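Local coordinates for minor capsid protein VP1 (Human bocavirus 3, PDB 5US7) that assembles as 60 copies into the T=1 icosahedral capsid of the virus, in which the minor variant VP1 carries an N-terminal extension with a phospholipase A2-like region, at residues P298-A303 and C394-M399; A342-P347 and M377-T382; Q403-Y408 and T428-D433; S302-G307 and D349-V354. All coordinates share one frame; numbering follows the deposited sequence.

All four contacts fall in the long insertion between strand 236-248 and strand 445-449, the GH loop of the parvovirus jelly roll. Contacts 1 and 2 have centres about 10 Å apart, and contact 2 nests inside the chain loop that contact 1 closes; Leu345 CD2 packs on Gly299 O at 3.3 Å. Contact 3 lies about 10 Å, centre to centre, from contact 2, joined by a probable hydrogen bond of 3.1 Å from Gln381 NE2 to Ile404 O. Contact 4 shares Ser302 and Ala303 with contact 1, and Tyr352 OH lies 3.0 Å from Leu301 O, probably hydrogen-bonded. Neighbouring subunits touch every contact.

Contact 1: residues P298-A303 and C394-M399; sequences PGLLSA and CSDVWM
Gly299 and Val397 form the hydrogen-bonded pair of a short antiparallel bridge: Gly299 N meets Val397 O at 2.8 Å, and Val397 N returns to Gly299 O at 2.8 Å. Beyond it Leu301 N reaches Ser395 O at 2.9 Å. In the non-hydrogen-bonded pair between these bonds, Leu300 and Asp396 put their side chains on the same face. The Asp396 side chain can be followed outward. Its CB lies 3.8 Å from Leu300 CD2, and CG stands anti to the carbonyl carbon (chi1 -70°), which carries the carboxylate alongside Ser302. There OD1 accepts a hydrogen bond from Ser302 OG at 2.6 Å on its syn lone pair, the side of OD2, and OD2 itself lies 2.8 Å from Ser302 OG. OD1 thus takes the OG bond and, weakly, that of Ser302 N at 3.3 Å; OG sits between the backbone N and the carbonyl carbon (chi1 63°), close to its own N-H. The two strands make a small separate sheet within the GH loop of the jelly roll, beside what appears to be the capsid threefold axis, since Trp398 meets the Trp398 rings of two neighbouring subunits. Leu300 CD2 lies over one face of Trp398, 4.1 Å from the centroid of its six-membered ring and 15° off the ring normal, a CH-pi contact. Val397 CG1 packs on Pro298 CA.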
loop_
_atom_site.group_PDB
_atom_site.type_symbol
_atom_site.label_atom_id
_atom_site.label_comp_id
_atom_site.label_asym_id
_atom_site.label_seq_id
_atom_site.Cartn_x
_atom_site.Cartn_y
_atom_site.Cartn_z
ATOM N N PRO A 298 107.464 -25.140 14.111
ATOM C CA PRO A 298 108.284 -26.126 13.410
ATOM C C PRO A 298 109.232 -25.496 12.407
ATOM O O PRO A 298 108.985 -24.418 11.867
ATOM C CB PRO A 298 107.244 -27.004 12.713
ATOM C CG PRO A 298 106.100 -26.120 12.534
ATOM C CD PRO A 298 106.067 -25.172 13.665
ATOM N N GLY A 299 110.330 -26.193 12.171
ATOM C CA GLY A 299 111.254 -25.804 11.133
ATOM C C GLY A 299 112.423 -26.761 11.118
ATOM O O GLY A 299 112.718 -27.433 12.109
ATOM N N LEU A 300 113.086 -26.814 9.967
ATOM C CA LEU A 300 114.203 -27.724 9.751
ATOM C C LEU A 300 115.456 -26.900 9.504
ATOM O O LEU A 300 115.609 -26.303 8.436
ATOM C CB LEU A 300 113.916 -28.647 8.571
ATOM C CG LEU A 300 112.701 -29.559 8.722
ATOM C CD1 LEU A 300 112.438 -30.311 7.436
ATOM C CD2 LEU A 300 112.884 -30.524 9.874
ATOM N N LEU A 301 116.349 -26.866 10.486
ATOM C CA LEU A 301 117.599 -26.132 10.372
ATOM C C LEU A 301 118.796 -27.010 10.055
ATOM O O LEU A 301 119.908 -26.492 9.943
ATOM C CB LEU A 301 117.871 -25.351 11.653
ATOM C CG LEU A 301 116.846 -24.257 11.911
ATOM C CD1 LEU A 301 117.126 -23.576 13.235
ATOM C CD2 LEU A 301 116.861 -23.266 10.769
ATOM N N SER A 302 118.613 -28.316 9.931
ATOM C CA SER A 302 119.763 -29.184 9.763
ATOM C C SER A 302 120.161 -29.269 8.292
ATOM O O SER A 302 119.550 -28.663 7.408
ATOM C CB SER A 302 119.477 -30.564 10.345
ATOM O OG SER A 302 118.417 -31.194 9.657
ATOM N N ALA A 303 121.205 -30.038 8.041
ATOM C CA ALA A 303 121.878 -30.168 6.750
ATOM C C ALA A 303 122.256 -28.778 6.234
ATOM O O ALA A 303 122.449 -27.847 7.020
ATOM C CB ALA A 303 120.993 -30.966 5.815
ATOM N N CYS A 394 118.401 -27.479 19.086
ATOM C CA CYS A 394 117.658 -28.531 18.408
ATOM C C CYS A 394 117.418 -28.077 16.974
ATOM O O CYS A 394 116.660 -27.133 16.732
ATOM C CB CYS A 394 116.346 -28.819 19.130
ATOM S SG CYS A 394 115.368 -30.145 18.398
ATOM N N SER A 395 118.062 -28.754 16.025
ATOM C CA SER A 395 118.082 -28.284 14.646
ATOM C C SER A 395 116.762 -28.555 13.937
ATOM O O SER A 395 116.215 -27.672 13.272
ATOM C CB SER A 395 119.237 -28.940 13.893
ATOM O OG SER A 395 120.482 -28.560 14.448
ATOM N N ASP A 396 116.240 -29.767 14.063
ATOM C CA ASP A 396 115.009 -30.160 13.393
ATOM C C ASP A 396 113.869 -30.140 14.397
ATOM O O ASP A 396 113.869 -30.916 15.356
ATOM C CB ASP A 396 115.148 -31.545 12.768
ATOM C CG ASP A 396 116.088 -31.553 11.587
ATOM O OD1 ASP A 396 116.370 -30.464 11.048
ATOM O OD2 ASP A 396 116.557 -32.644 11.203
ATOM N N VAL A 397 112.910 -29.252 14.179
ATOM C CA VAL A 397 111.718 -29.154 15.005
ATOM C C VAL A 397 110.540 -29.541 14.130
ATOM O O VAL A 397 110.136 -28.780 13.246
ATOM C CB VAL A 397 111.537 -27.744 15.576
ATOM C CG1 VAL A 397 110.256 -27.652 16.364
ATOM C CG2 VAL A 397 112.722 -27.370 16.426
ATOM N N TRP A 398 109.977 -30.710 14.378
ATOM C CA TRP A 398 108.842 -31.188 13.612
ATOM C C TRP A 398 107.578 -30.621 14.235
ATOM O O TRP A 398 107.636 -29.774 15.125
ATOM C CB TRP A 398 108.854 -32.705 13.581
ATOM C CG TRP A 398 110.050 -33.232 12.904
ATOM C CD1 TRP A 398 111.235 -33.543 13.479
ATOM C CD2 TRP A 398 110.188 -33.516 11.516
ATOM N NE1 TRP A 398 112.110 -34.002 12.537
ATOM C CE2 TRP A 398 111.488 -33.996 11.319
ATOM C CE3 TRP A 398 109.335 -33.412 10.419
ATOM C CZ2 TRP A 398 111.958 -34.373 10.074
ATOM C CZ3 TRP A 398 109.800 -33.782 9.189
ATOM C CH2 TRP A 398 111.099 -34.259 9.022
ATOM N N MET A 399 106.416 -31.065 13.782
ATOM C CA MET A 399 105.203 -30.688 14.484
ATOM C C MET A 399 105.163 -31.330 15.854
ATOM O O MET A 399 105.589 -32.469 16.045
ATOM C CB MET A 399 103.956 -31.086 13.719
ATOM C CG MET A 399 103.609 -30.189 12.590
ATOM S SD MET A 399 102.079 -30.767 11.868
ATOM C CE MET A 399 101.873 -29.535 10.616
#

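Contact 2: residues A342-P347 and M377-T382; sequences AGSLRP and MLRDQT
Arg379 lays its guanidinium against Gly343 O without a hydrogen bond. The oxygen sits over one face of the group, 2.9 Å from Arg379 NH2 and 3.2 Å from Arg379 CZ, where no N-H points at it. Bends at chi2 (-76°) and chi3 (-67°) curl the arginine back to this place.

A second group of contacts pairs C-H groups with oxygens. Leu345 CA approaches Gln381 O at 3.1 Å, a CA-H...O contact, and Arg346 CB meets the same oxygen at 3.3 Å. Ser344 CB lies 3.5 Å from Gln381 OE1.

Charge enters through Arg346 and Asp380, whose side chains run side by side in the same direction with guanidinium and carboxylate planes 22° apart. Arg346 CD touches Asp380 OD1 at 3.3 Å, while Arg346 NE stays 4.3 Å from that oxygen, beyond a salt bridge.

In this part of the GH loop, where Gln381 and Thr382 extend a sheet into a neighbouring subunit, no hydrogen bond or salt bridge joins the segments. Arg346 NE bonds to Asp321 O of that subunit, and the Gln381 amide to Gly297 N and Ile404 O; any attraction between Arg346 and Asp380 is probably weak.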
loop_
_atom_site.group_PDB
_atom_site.type_symbol
_atom_site.label_atom_id
_atom_site.label_comp_id
_atom_site.label_asym_id
_atom_site.label_seq_id
_atom_site.Cartn_x
_atom_site.Cartn_y
_atom_site.Cartn_z
ATOM N N ALA A 342 113.354 -23.299 6.884
ATOM C CA ALA A 342 113.343 -22.887 8.284
ATOM C C ALA A 342 111.939 -22.569 8.780
ATOM O O ALA A 342 111.550 -22.996 9.869
ATOM C CB ALA A 342 114.260 -21.683 8.480
ATOM N N GLY A 343 111.162 -21.818 8.009
ATOM C CA GLY A 343 109.923 -21.319 8.568
ATOM C C GLY A 343 110.243 -20.342 9.676
ATOM O O GLY A 343 110.883 -19.313 9.446
ATOM N N SER A 344 109.803 -20.658 10.888
ATOM C CA SER A 344 110.285 -19.984 12.086
ATOM C C SER A 344 111.702 -20.473 12.359
ATOM O O SER A 344 112.368 -20.953 11.439
ATOM C CB SER A 344 109.367 -20.257 13.272
ATOM O OG SER A 344 108.081 -19.717 13.042
ATOM N N LEU A 345 112.202 -20.276 13.573
ATOM C CA LEU A 345 113.433 -20.891 14.074
ATOM C C LEU A 345 114.732 -20.126 13.871
ATOM O O LEU A 345 115.778 -20.694 14.197
ATOM C CB LEU A 345 113.665 -22.304 13.523
ATOM C CG LEU A 345 113.074 -23.447 14.322
ATOM C CD1 LEU A 345 111.589 -23.357 14.262
ATOM C CD2 LEU A 345 113.571 -24.756 13.761
ATOM N N ARG A 346 114.725 -18.898 13.338
ATOM C CA ARG A 346 115.978 -18.145 13.383
ATOM C C ARG A 346 117.054 -18.843 12.558
ATOM O O ARG A 346 117.889 -19.581 13.093
ATOM C CB ARG A 346 116.407 -17.944 14.841
ATOM C CG ARG A 346 117.795 -17.390 15.082
ATOM C CD ARG A 346 117.999 -16.005 14.537
ATOM N NE ARG A 346 119.330 -15.534 14.902
ATOM C CZ ARG A 346 120.422 -15.751 14.181
ATOM N NH1 ARG A 346 120.335 -16.413 13.040
ATOM N NH2 ARG A 346 121.596 -15.297 14.594
ATOM N N PRO A 347 117.022 -18.660 11.247
ATOM C CA PRO A 347 117.742 -19.541 10.317
ATOM C C PRO A 347 119.210 -19.824 10.610
ATOM O O PRO A 347 119.746 -20.807 10.092
ATOM C CB PRO A 347 117.598 -18.793 8.987
ATOM C CG PRO A 347 117.388 -17.383 9.371
ATOM C CD PRO A 347 116.523 -17.454 10.574
ATOM N N MET A 377 108.055 -11.192 18.298
ATOM C CA MET A 377 108.527 -12.275 19.151
ATOM C C MET A 377 108.025 -13.627 18.678
ATOM O O MET A 377 108.681 -14.645 18.915
ATOM C CB MET A 377 108.129 -12.016 20.596
ATOM C CG MET A 377 108.834 -10.819 21.190
ATOM S SD MET A 377 110.619 -11.020 21.253
ATOM C CE MET A 377 111.143 -9.987 19.890
ATOM N N LEU A 378 106.884 -13.663 18.009
ATOM C CA LEU A 378 106.650 -14.769 17.106
ATOM C C LEU A 378 107.626 -14.657 15.938
ATOM O O LEU A 378 108.248 -13.618 15.713
ATOM C CB LEU A 378 105.205 -14.798 16.619
ATOM C CG LEU A 378 104.162 -15.474 17.508
ATOM C CD1 LEU A 378 104.686 -16.812 17.949
ATOM C CD2 LEU A 378 103.843 -14.658 18.721
ATOM N N ARG A 379 107.756 -15.747 15.197
ATOM C CA ARG A 379 108.906 -16.059 14.356
ATOM C C ARG A 379 110.181 -16.106 15.184
ATOM O O ARG A 379 110.124 -16.148 16.413
ATOM C CB ARG A 379 109.112 -14.992 13.272
ATOM C CG ARG A 379 107.944 -14.701 12.365
ATOM C CD ARG A 379 107.755 -15.769 11.333
ATOM N NE ARG A 379 108.859 -15.786 10.392
ATOM C CZ ARG A 379 109.003 -16.703 9.449
ATOM N NH1 ARG A 379 108.107 -17.668 9.332
ATOM N NH2 ARG A 379 110.037 -16.653 8.626
ATOM N N ASP A 380 111.322 -15.963 14.516
ATOM C CA ASP A 380 112.644 -15.868 15.126
ATOM C C ASP A 380 112.825 -16.800 16.328
ATOM O O ASP A 380 113.460 -16.424 17.315
ATOM C CB ASP A 380 112.923 -14.422 15.523
ATOM C CG ASP A 380 114.374 -14.191 15.870
ATOM O OD1 ASP A 380 115.216 -14.229 14.951
ATOM O OD2 ASP A 380 114.673 -14.001 17.064
ATOM N N GLN A 381 112.289 -18.014 16.268
ATOM C CA GLN A 381 112.201 -18.853 17.453
ATOM C C GLN A 381 113.426 -19.756 17.587
ATOM O O GLN A 381 114.337 -19.731 16.763
ATOM C CB GLN A 381 110.912 -19.663 17.412
ATOM C CG GLN A 381 109.674 -18.830 17.592
ATOM C CD GLN A 381 108.409 -19.601 17.344
ATOM O OE1 GLN A 381 108.407 -20.583 16.613
ATOM N NE2 GLN A 381 107.319 -19.160 17.947
ATOM N N THR A 382 113.473 -20.536 18.664
ATOM C CA THR A 382 114.572 -21.469 18.882
ATOM C C THR A 382 114.133 -22.517 19.898
ATOM O O THR A 382 113.130 -22.346 20.590
ATOM C CB THR A 382 115.834 -20.739 19.333
ATOM O OG1 THR A 382 116.945 -21.630 19.228
ATOM C CG2 THR A 382 115.700 -20.291 20.766
#

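Contact 3: residues Q403-Y408 and T428-D433; sequences QIWDRY and TIDPFD
Arg407 and Asp430 have CA atoms 6.9 Å apart and Tyr408 and Phe432 6.0 Å, on chains running 34° from parallel, so side chains span the gap. Both segments belong to the GH loop of the jelly roll; Ile404 and Trp405 also pair antiparallel with a strand of a neighbouring subunit.

The one hydrogen bond across the contact runs from Trp405 NE1 to Asp430 OD2, at 3.1 Å and 163° at the hydrogen. The oxygen lies near the indole plane at the ring edge, whereas the donor meets OD2 on its syn side, tilted out of the carboxylate plane.

Arg407 slides past Asp430 in the opposite direction. Its NE comes edge-on to Asp430 CB at 3.2 Å but remains 4.3 Å from Asp430 OD2, too far for a salt bridge, and NH2 lies 3.3 Å from Pro431 CD. The guanidinium finds its hydrogen bond just beyond the segment, NH1 to Gly434 O. With CG anti to the backbone N (chi1 177°), Tyr408 brings ring atom CD2 3.7 Å from Asp433 O, while its hydroxyl is hydrogen-bonded to Ser371. At the other end, Thr428 CG2 meets the indole edge, 4.4 Å from Trp405 CZ2.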
loop_
_atom_site.group_PDB
_atom_site.type_symbol
_atom_site.label_atom_id
_atom_site.label_comp_id
_atom_site.label_asym_id
_atom_site.label_seq_id
_atom_site.Cartn_x
_atom_site.Cartn_y
_atom_site.Cartn_z
ATOM N N GLN A 403 102.353 -26.043 19.480
ATOM C CA GLN A 403 103.248 -25.146 18.780
ATOM C C GLN A 403 102.474 -23.942 18.290
ATOM O O GLN A 403 101.346 -24.063 17.808
ATOM C CB GLN A 403 103.942 -25.842 17.622
ATOM C CG GLN A 403 105.029 -26.767 18.055
ATOM C CD GLN A 403 105.718 -27.384 16.887
ATOM O OE1 GLN A 403 105.136 -27.503 15.819
ATOM N NE2 GLN A 403 106.972 -27.766 17.065
ATOM N N ILE A 404 103.070 -22.770 18.455
ATOM C CA ILE A 404 102.426 -21.515 18.110
ATOM C C ILE A 404 103.453 -20.624 17.436
ATOM O O ILE A 404 104.502 -20.333 18.015
ATOM C CB ILE A 404 101.825 -20.835 19.350
ATOM C CG1 ILE A 404 100.572 -21.605 19.779
ATOM C CG2 ILE A 404 101.586 -19.368 19.102
ATOM C CD1 ILE A 404 99.989 -21.193 21.056
ATOM N N TRP A 405 103.155 -20.205 16.213
ATOM C CA TRP A 405 104.028 -19.338 15.445
ATOM C C TRP A 405 103.137 -18.452 14.598
ATOM O O TRP A 405 101.912 -18.573 14.622
ATOM C CB TRP A 405 105.003 -20.153 14.591
ATOM C CG TRP A 405 104.370 -20.948 13.477
ATOM C CD1 TRP A 405 104.315 -20.608 12.163
ATOM C CD2 TRP A 405 103.689 -22.200 13.591
ATOM N NE1 TRP A 405 103.659 -21.574 11.450
ATOM C CE2 TRP A 405 103.262 -22.562 12.307
ATOM C CE3 TRP A 405 103.405 -23.051 14.656
ATOM C CZ2 TRP A 405 102.566 -23.735 12.059
ATOM C CZ3 TRP A 405 102.716 -24.208 14.408
ATOM C CH2 TRP A 405 102.303 -24.543 13.123
ATOM N N ASP A 406 103.748 -17.557 13.841
ATOM C CA ASP A 406 103.000 -16.775 12.877
ATOM C C ASP A 406 103.682 -16.875 11.526
ATOM O O ASP A 406 104.874 -17.172 11.427
ATOM C CB ASP A 406 102.863 -15.320 13.307
ATOM C CG ASP A 406 104.186 -14.657 13.494
ATOM O OD1 ASP A 406 105.203 -15.372 13.439
ATOM O OD2 ASP A 406 104.217 -13.427 13.706
ATOM N N ARG A 407 102.904 -16.627 10.483
ATOM C CA ARG A 407 103.378 -16.856 9.134
ATOM C C ARG A 407 104.471 -15.859 8.782
ATOM O O ARG A 407 104.641 -14.830 9.435
ATOM C CB ARG A 407 102.222 -16.760 8.152
ATOM C CG ARG A 407 101.080 -17.665 8.520
ATOM C CD ARG A 407 100.003 -17.634 7.477
ATOM N NE ARG A 407 100.461 -18.287 6.262
ATOM C CZ ARG A 407 100.709 -17.662 5.121
ATOM N NH1 ARG A 407 100.532 -16.355 5.024
ATOM N NH2 ARG A 407 101.125 -18.351 4.077
ATOM N N TYR A 408 105.234 -16.197 7.753
ATOM C CA TYR A 408 106.335 -15.358 7.314
ATOM C C TYR A 408 105.856 -13.926 7.102
ATOM O O TYR A 408 104.826 -13.717 6.448
ATOM C CB TYR A 408 106.919 -15.908 6.018
ATOM C CG TYR A 408 108.021 -15.068 5.449
ATOM C CD1 TYR A 408 109.300 -15.146 5.957
ATOM C CD2 TYR A 408 107.785 -14.195 4.406
ATOM C CE1 TYR A 408 110.309 -14.386 5.446
ATOM C CE2 TYR A 408 108.790 -13.429 3.888
ATOM C CZ TYR A 408 110.052 -13.526 4.413
ATOM O OH TYR A 408 111.070 -12.761 3.897
ATOM N N THR A 428 98.697 -28.970 8.497
ATOM C CA THR A 428 98.299 -27.570 8.490
ATOM C C THR A 428 99.016 -26.852 7.357
ATOM O O THR A 428 100.155 -27.178 7.015
ATOM C CB THR A 428 98.611 -26.906 9.830
ATOM O OG1 THR A 428 97.946 -25.641 9.899
ATOM C CG2 THR A 428 100.088 -26.662 9.982
ATOM N N ILE A 429 98.337 -25.895 6.745
ATOM C CA ILE A 429 98.833 -25.274 5.528
ATOM C C ILE A 429 99.185 -23.829 5.821
ATOM O O ILE A 429 98.300 -22.982 5.987
ATOM C CB ILE A 429 97.815 -25.359 4.388
ATOM C CG1 ILE A 429 97.485 -26.813 4.074
ATOM C CG2 ILE A 429 98.361 -24.678 3.165
ATOM C CD1 ILE A 429 98.678 -27.622 3.645
ATOM N N ASP A 430 100.481 -23.542 5.881
ATOM C CA ASP A 430 100.962 -22.249 5.512
ATOM C C ASP A 430 102.258 -22.497 4.752
ATOM O O ASP A 430 103.113 -23.259 5.225
ATOM C CB ASP A 430 101.203 -21.328 6.708
ATOM C CG ASP A 430 102.181 -21.903 7.714
ATOM O OD1 ASP A 430 102.465 -23.114 7.669
ATOM O OD2 ASP A 430 102.694 -21.126 8.541
ATOM N N PRO A 431 102.464 -21.851 3.619
ATOM C CA PRO A 431 103.773 -21.923 2.980
ATOM C C PRO A 431 104.743 -20.982 3.659
ATOM O O PRO A 431 104.360 -19.966 4.239
ATOM C CB PRO A 431 103.483 -21.508 1.536
ATOM C CG PRO A 431 102.270 -20.702 1.629
ATOM C CD PRO A 431 101.449 -21.294 2.720
ATOM N N PHE A 432 106.018 -21.337 3.592
ATOM C CA PHE A 432 107.014 -20.568 4.317
ATOM C C PHE A 432 107.444 -19.310 3.585
ATOM O O PHE A 432 108.267 -18.560 4.113
ATOM C CB PHE A 432 108.238 -21.426 4.621
ATOM C CG PHE A 432 107.970 -22.534 5.586
ATOM C CD1 PHE A 432 106.814 -22.551 6.335
ATOM C CD2 PHE A 432 108.895 -23.538 5.774
ATOM C CE1 PHE A 432 106.570 -23.561 7.229
ATOM C CE2 PHE A 432 108.656 -24.548 6.671
ATOM C CZ PHE A 432 107.493 -24.559 7.399
ATOM N N ASP A 433 106.920 -19.060 2.392
ATOM C CA ASP A 433 107.173 -17.804 1.705
ATOM C C ASP A 433 106.093 -16.769 1.969
ATOM O O ASP A 433 106.148 -15.681 1.394
ATOM C CB ASP A 433 107.314 -18.036 0.200
ATOM C CG ASP A 433 106.067 -18.620 -0.422
ATOM O OD1 ASP A 433 105.143 -18.997 0.321
ATOM O OD2 ASP A 433 106.008 -18.696 -1.665
#

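Contact 4: residues S302-G307 and D349-V354; sequences SAQRVG and DLEYKV
Arg305 and Glu351 carry a side-chain contact between two irregular parts of the GH loop of the jelly roll, one following strand 299-300 and the other preceding strand 381-382. The backbones stay apart, the nearest CA atoms being those of Arg305 and Glu351 at 7.6 Å.

The two long side chains slide past each other in opposite directions. Glu351 OE1 lies beside the aliphatic part of Arg305, 3.5 Å from each of CB, CG and CD, while the guanidinium goes on to the base of the glutamate. There Arg305 NE makes a weak hydrogen bond to Glu351 O, 3.4 Å long and 148° at the hydrogen. NE is 4.3 Å from Glu351 OE1, so the opposite charges are near but not salt-bridged. Each has its strong partner elsewhere: Arg305 NH2 pairs with Asp339, and Glu351 OE2 with Arg273 of a neighbouring subunit, which also takes Asp349.

Glu351 CB points toward the other segment, CG lies between the backbone N and the carbonyl carbon (chi1 68°), and the chain beyond CG is extended, so that OE2 ends 3.2 Å from Gln304 CB. Tyr352 reaches farther, bringing its hydroxyl end to the backbone of the opposing loop. Ser302 O lies near the plane of the Tyr352 ring, 3.6 Å from OH, and Ala303 O is 2.7 Å from the same Tyr352 OH.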
loop_
_atom_site.group_PDB
_atom_site.type_symbol
_atom_site.label_atom_id
_atom_site.label_comp_id
_atom_site.label_asym_id
_atom_site.label_seq_id
_atom_site.Cartn_x
_atom_site.Cartn_y
_atom_site.Cartn_z
ATOM N N SER A 302 118.613 -28.316 9.931
ATOM C CA SER A 302 119.763 -29.184 9.763
ATOM C C SER A 302 120.161 -29.269 8.292
ATOM O O SER A 302 119.550 -28.663 7.408
ATOM C CB SER A 302 119.477 -30.564 10.345
ATOM O OG SER A 302 118.417 -31.194 9.657
ATOM N N ALA A 303 121.205 -30.038 8.041
ATOM C CA ALA A 303 121.878 -30.168 6.750
ATOM C C ALA A 303 122.256 -28.778 6.234
ATOM O O ALA A 303 122.449 -27.847 7.020
ATOM C CB ALA A 303 120.993 -30.966 5.815
ATOM N N GLN A 304 122.281 -28.621 4.912
ATOM C CA GLN A 304 122.667 -27.389 4.233
ATOM C C GLN A 304 122.714 -27.633 2.731
ATOM O O GLN A 304 122.658 -28.782 2.288
ATOM C CB GLN A 304 124.012 -26.840 4.717
ATOM C CG GLN A 304 125.240 -27.675 4.430
ATOM C CD GLN A 304 125.607 -28.621 5.559
ATOM O OE1 GLN A 304 125.035 -28.572 6.641
ATOM N NE2 GLN A 304 126.577 -29.487 5.305
ATOM N N ARG A 305 122.799 -26.569 1.939
ATOM C CA ARG A 305 122.694 -26.700 0.495
ATOM C C ARG A 305 123.881 -27.458 -0.084
ATOM O O ARG A 305 124.969 -27.509 0.493
ATOM C CB ARG A 305 122.600 -25.331 -0.163
ATOM C CG ARG A 305 121.330 -24.586 0.132
ATOM C CD ARG A 305 121.378 -23.266 -0.572
ATOM N NE ARG A 305 120.201 -22.447 -0.344
ATOM C CZ ARG A 305 119.101 -22.509 -1.080
ATOM N NH1 ARG A 305 119.030 -23.353 -2.095
ATOM N NH2 ARG A 305 118.078 -21.719 -0.809
ATOM N N VAL A 306 123.657 -28.045 -1.255
ATOM C CA VAL A 306 124.622 -28.924 -1.901
ATOM C C VAL A 306 124.708 -28.565 -3.373
ATOM O O VAL A 306 123.704 -28.211 -3.997
ATOM C CB VAL A 306 124.230 -30.406 -1.736
ATOM C CG1 VAL A 306 125.189 -31.308 -2.491
ATOM C CG2 VAL A 306 124.199 -30.778 -0.283
ATOM N N GLY A 307 125.910 -28.657 -3.930
ATOM C CA GLY A 307 126.075 -28.663 -5.359
ATOM C C GLY A 307 126.451 -27.316 -5.927
ATOM O O GLY A 307 126.442 -26.293 -5.237
ATOM N N ASP A 349 121.751 -18.943 9.393
ATOM C CA ASP A 349 122.633 -18.839 8.243
ATOM C C ASP A 349 121.936 -18.062 7.140
ATOM O O ASP A 349 120.709 -17.973 7.091
ATOM C CB ASP A 349 123.061 -20.215 7.726
ATOM C CG ASP A 349 124.080 -20.126 6.604
ATOM O OD1 ASP A 349 124.554 -19.012 6.301
ATOM O OD2 ASP A 349 124.393 -21.169 6.008
ATOM N N LEU A 350 122.752 -17.506 6.246
ATOM C CA LEU A 350 122.226 -16.757 5.115
ATOM C C LEU A 350 121.379 -17.637 4.208
ATOM O O LEU A 350 120.371 -17.183 3.657
ATOM C CB LEU A 350 123.380 -16.145 4.324
ATOM C CG LEU A 350 123.034 -15.154 3.217
ATOM C CD1 LEU A 350 121.814 -14.345 3.598
ATOM C CD2 LEU A 350 124.206 -14.236 2.967
ATOM N N GLU A 351 121.757 -18.902 4.050
ATOM C CA GLU A 351 121.161 -19.718 3.003
ATOM C C GLU A 351 119.814 -20.305 3.390
ATOM O O GLU A 351 119.192 -20.973 2.560
ATOM C CB GLU A 351 122.108 -20.845 2.603
ATOM C CG GLU A 351 122.321 -21.894 3.653
ATOM C CD GLU A 351 123.365 -22.902 3.237
ATOM O OE1 GLU A 351 123.732 -22.921 2.046
ATOM O OE2 GLU A 351 123.811 -23.686 4.093
ATOM N N TYR A 352 119.352 -20.094 4.614
ATOM C CA TYR A 352 118.001 -20.483 4.977
ATOM C C TYR A 352 116.999 -19.352 4.808
ATOM O O TYR A 352 115.796 -19.587 4.941
ATOM C CB TYR A 352 117.967 -20.979 6.420
ATOM C CG TYR A 352 118.837 -22.178 6.684
ATOM C CD1 TYR A 352 118.357 -23.460 6.501
ATOM C CD2 TYR A 352 120.140 -22.027 7.120
ATOM C CE1 TYR A 352 119.150 -24.556 6.741
ATOM C CE2 TYR A 352 120.940 -23.116 7.361
ATOM C CZ TYR A 352 120.440 -24.379 7.171
ATOM O OH TYR A 352 121.239 -25.470 7.414
ATOM N N LYS A 353 117.464 -18.138 4.540
ATOM C CA LYS A 353 116.597 -16.982 4.396
ATOM C C LYS A 353 115.990 -16.921 2.999
ATOM O O LYS A 353 116.536 -17.457 2.032
ATOM C CB LYS A 353 117.371 -15.699 4.675
ATOM C CG LYS A 353 117.886 -15.580 6.089
ATOM C CD LYS A 353 118.540 -14.235 6.300
ATOM C CE LYS A 353 118.982 -14.045 7.736
ATOM N NZ LYS A 353 120.209 -14.822 8.040
ATOM N N VAL A 354 114.844 -16.258 2.901
ATOM C CA VAL A 354 114.251 -15.943 1.606
ATOM C C VAL A 354 114.984 -14.750 1.012
ATOM O O VAL A 354 115.232 -13.756 1.702
ATOM C CB VAL A 354 112.749 -15.660 1.747
ATOM C CG1 VAL A 354 112.175 -15.210 0.430
ATOM C CG2 VAL A 354 112.030 -16.891 2.229
#